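Local atomic coordinates of fusolin (Unidentified entomopoxvirus, PDB entry 4YN2), a protein that forms the crystalline spindles of an insect poxvirus and enhances virulence, probably by acting on chitin through a lytic polysaccharide monooxygenase-like domain. Residues A[81-86]-A[163-168]. Numbering follows the deposited sequence.
Sequences HITQQV and VVWGNL
The indole of Trp-165 lies against Thr-83 and Ile-82, joining the short helix 79-86 to the loop between strands 145-152 and 168-174 in the lytic polysaccharide monooxygenase-like domain of fusolin. The larger share of the packing is at the pyrrole end of the ring. There Thr-83 OG1 sits over one face, toward the rim, 3.8 Å from Trp-165 CG. The methyl CG2 of Thr-83 comes within 3.7 Å of Trp-165 CD1. With OG1 beside its own backbone N (chi1 -62°), the hydroxyl bonds back to the carbonyl of Lys-79, one turn earlier, while the methyl reaches the indole. Ile-82 touches the benzo end with a single methyl, CG2, meeting the ring obliquely 3.9 Å from Trp-165 CZ2; its other branch turns from the indole, and the side chain also touches Ala-72 and Arg-211.

No hydrogen bond crosses between the two segments, but Trp-165 NE1 donates to the carbonyl of Val-87, just past the helix, which helps fix the rotation of the ring. Tyr-150 of strand 145-152 and Tyr-209 of strand 206-214 make edge-to-face contacts with the indole. Solvent lies on the other flank of the helix, where Gln-85 is exposed and its OE1 takes a nearly straight bond (171°) from His-81 ND1. Behind the tryptophan, on the loop, Asn-167 folds back over its own turn, where OD1 accepts from Val-164 N at 2.9 Å.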
ATOM      1  N   HIS A  81     -17.470   3.873  17.006  1.00 10.96           N
ATOM      2  CA  HIS A  81     -17.869   2.481  16.787  1.00 10.47           C
ATOM      3  C   HIS A  81     -16.913   1.827  15.781  1.00 12.97           C
ATOM      4  O   HIS A  81     -16.396   0.750  16.051  1.00 13.27           O
ATOM      5  CB  HIS A  81     -19.319   2.423  16.283  1.00 10.98           C
ATOM      6  CG  HIS A  81     -19.799   1.060  15.913  1.00 14.06           C
ATOM      7  ND1 HIS A  81     -19.757   0.024  16.806  1.00 16.13           N
ATOM      8  CD2 HIS A  81     -20.349   0.620  14.758  1.00 15.80           C
ATOM      9  CE1 HIS A  81     -20.230  -1.031  16.166  1.00 15.39           C
ATOM     10  NE2 HIS A  81     -20.627  -0.706  14.939  1.00 15.70           N
ATOM     11  N   ILE A  82     -16.610   2.514  14.673  1.00  9.07           N
ATOM     12  CA  ILE A  82     -15.693   1.969  13.665  1.00  8.69           C
ATOM     13  C   ILE A  82     -14.292   1.797  14.244  1.00 12.71           C
ATOM     14  O   ILE A  82     -13.714   0.725  14.143  1.00 12.10           O
ATOM     15  CB  ILE A  82     -15.649   2.854  12.386  1.00 11.54           C
ATOM     16  CG1 ILE A  82     -17.016   2.895  11.674  1.00 11.29           C
ATOM     17  CG2 ILE A  82     -14.536   2.375  11.412  1.00 12.54           C
ATOM     18  CD1 ILE A  82     -17.617   1.534  11.285  1.00 14.16           C
ATOM     19  N   THR A  83     -13.768   2.855  14.854  1.00 10.49           N
ATOM     20  CA  THR A  83     -12.414   2.909  15.389  1.00 10.79           C
ATOM     21  C   THR A  83     -12.206   2.002  16.600  1.00 14.17           C
ATOM     22  O   THR A  83     -11.091   1.548  16.782  1.00 13.61           O
ATOM     23  CB  THR A  83     -12.065   4.371  15.751  1.00 24.91           C
ATOM     24  OG1 THR A  83     -12.102   5.166  14.561  1.00 32.82           O
ATOM     25  CG2 THR A  83     -10.702   4.531  16.406  1.00 30.64           C
ATOM     26  N   GLN A  84     -13.214   1.784  17.447  1.00 11.78           N
ATOM     27  CA  GLN A  84     -13.027   1.001  18.663  1.00 12.04           C
ATOM     28  C   GLN A  84     -13.644  -0.384  18.628  1.00 16.23           C
ATOM     29  O   GLN A  84     -13.192  -1.216  19.399  1.00 16.32           O
ATOM     30  CB  GLN A  84     -13.591   1.774  19.864  1.00 13.14           C
ATOM     31  CG  GLN A  84     -12.976   3.170  20.014  1.00 21.58           C
ATOM     32  CD  GLN A  84     -11.489   3.149  20.312  1.00 33.80           C
ATOM     33  OE1 GLN A  84     -10.927   2.150  20.783  1.00 24.56           O
ATOM     34  NE2 GLN A  84     -10.801   4.232  19.989  1.00 29.06           N
ATOM     35  N   GLN A  85     -14.625  -0.662  17.757  1.00 13.35           N
ATOM     36  CA  GLN A  85     -15.283  -1.972  17.748  1.00 13.25           C
ATOM     37  C   GLN A  85     -15.227  -2.714  16.408  1.00 16.93           C
ATOM     38  O   GLN A  85     -15.054  -3.929  16.428  1.00 18.85           O
ATOM     39  CB  GLN A  85     -16.748  -1.801  18.173  1.00 14.52           C
ATOM     40  CG  GLN A  85     -16.878  -1.103  19.526  1.00 26.04           C
ATOM     41  CD  GLN A  85     -18.308  -0.941  19.962  1.00 42.27           C
ATOM     42  OE1 GLN A  85     -19.032  -0.091  19.439  1.00 31.87           O
ATOM     43  NE2 GLN A  85     -18.758  -1.738  20.924  1.00 40.50           N
ATOM     44  N   VAL A  86     -15.335  -2.024  15.260  1.00 11.20           N
ATOM     45  CA  VAL A  86     -15.394  -2.686  13.959  1.00 10.40           C
ATOM     46  C   VAL A  86     -14.007  -2.968  13.392  1.00 11.23           C
ATOM     47  O   VAL A  86     -13.733  -4.108  13.027  1.00  8.80           O
ATOM     48  CB  VAL A  86     -16.236  -1.877  12.959  1.00 14.08           C
ATOM     49  CG1 VAL A  86     -16.449  -2.658  11.669  1.00 13.59           C
ATOM     50  CG2 VAL A  86     -17.580  -1.495  13.580  1.00 14.01           C
ATOM     51  N   VAL A 163      -0.365   0.707  10.267  1.00  7.22           N
ATOM     52  CA  VAL A 163      -1.369   1.668   9.840  1.00  6.77           C
ATOM     53  C   VAL A 163      -2.457   1.583  10.887  1.00  9.25           C
ATOM     54  O   VAL A 163      -3.033   0.514  11.081  1.00  8.34           O
ATOM     55  CB  VAL A 163      -1.896   1.377   8.417  1.00 10.93           C
ATOM     56  CG1 VAL A 163      -3.089   2.270   8.080  1.00 11.30           C
ATOM     57  CG2 VAL A 163      -0.792   1.541   7.374  1.00 10.83           C
ATOM     58  N   VAL A 164      -2.730   2.688  11.566  1.00  5.43           N
ATOM     59  CA  VAL A 164      -3.712   2.752  12.643  1.00  5.59           C
ATOM     60  C   VAL A 164      -4.528   4.009  12.463  1.00  9.63           C
ATOM     61  O   VAL A 164      -4.074   4.919  11.784  1.00  8.72           O
ATOM     62  CB  VAL A 164      -3.029   2.693  14.043  1.00  9.60           C
ATOM     63  CG1 VAL A 164      -2.297   1.377  14.232  1.00 10.34           C
ATOM     64  CG2 VAL A 164      -2.066   3.857  14.273  1.00  9.42           C
ATOM     65  N   TRP A 165      -5.695   4.097  13.091  1.00  7.24           N
ATOM     66  CA  TRP A 165      -6.527   5.287  12.942  1.00  8.32           C
ATOM     67  C   TRP A 165      -5.800   6.555  13.410  1.00 13.01           C
ATOM     68  O   TRP A 165      -5.947   7.609  12.772  1.00 11.09           O
ATOM     69  CB  TRP A 165      -7.856   5.129  13.682  1.00  7.37           C
ATOM     70  CG  TRP A 165      -8.752   4.108  13.051  1.00  7.93           C
ATOM     71  CD1 TRP A 165      -9.041   2.863  13.522  1.00 10.71           C
ATOM     72  CD2 TRP A 165      -9.364   4.202  11.763  1.00  8.04           C
ATOM     73  NE1 TRP A 165      -9.881   2.212  12.649  1.00 10.35           N
ATOM     74  CE2 TRP A 165     -10.061   2.996  11.539  1.00 12.15           C
ATOM     75  CE3 TRP A 165      -9.357   5.172  10.753  1.00  9.59           C
ATOM     76  CZ2 TRP A 165     -10.814   2.773  10.383  1.00 12.00           C
ATOM     77  CZ3 TRP A 165     -10.106   4.948   9.613  1.00 11.04           C
ATOM     78  CH2 TRP A 165     -10.812   3.756   9.430  1.00 11.51           C
ATOM     79  N   GLY A 166      -4.934   6.402  14.418  1.00 10.28           N
ATOM     80  CA  GLY A 166      -4.146   7.493  14.969  1.00 10.64           C
ATOM     81  C   GLY A 166      -3.108   8.088  14.043  1.00 14.52           C
ATOM     82  O   GLY A 166      -2.657   9.204  14.302  1.00 14.36           O
ATOM     83  N   ASN A 167      -2.682   7.363  12.976  1.00 10.04           N
ATOM     84  CA  ASN A 167      -1.702   7.919  12.041  1.00  8.61           C
ATOM     85  C   ASN A 167      -2.291   8.024  10.630  1.00  9.75           C
ATOM     86  O   ASN A 167      -1.540   8.137   9.659  1.00  8.55           O
ATOM     87  CB  ASN A 167      -0.364   7.165  12.066  1.00  8.95           C
ATOM     88  CG  ASN A 167      -0.402   5.715  11.666  1.00 15.03           C
ATOM     89  OD1 ASN A 167      -1.377   5.209  11.124  1.00  6.52           O
ATOM     90  ND2 ASN A 167       0.664   5.011  11.941  1.00 11.00           N
ATOM     91  N   LEU A 168      -3.631   8.094  10.533  1.00  6.28           N
ATOM     92  CA  LEU A 168      -4.353   8.276   9.281  1.00  6.35           C
ATOM     93  C   LEU A 168      -5.085   9.607   9.277  1.00 11.39           C
ATOM     94  O   LEU A 168      -5.662   9.984  10.289  1.00 11.37           O
ATOM     95  CB  LEU A 168      -5.380   7.151   9.064  1.00  6.03           C
ATOM     96  CG  LEU A 168      -4.863   5.804   8.587  1.00  8.73           C
ATOM     97  CD1 LEU A 168      -6.014   4.822   8.509  1.00  8.46           C
ATOM     98  CD2 LEU A 168      -4.125   5.926   7.254  1.00  7.12           C
TER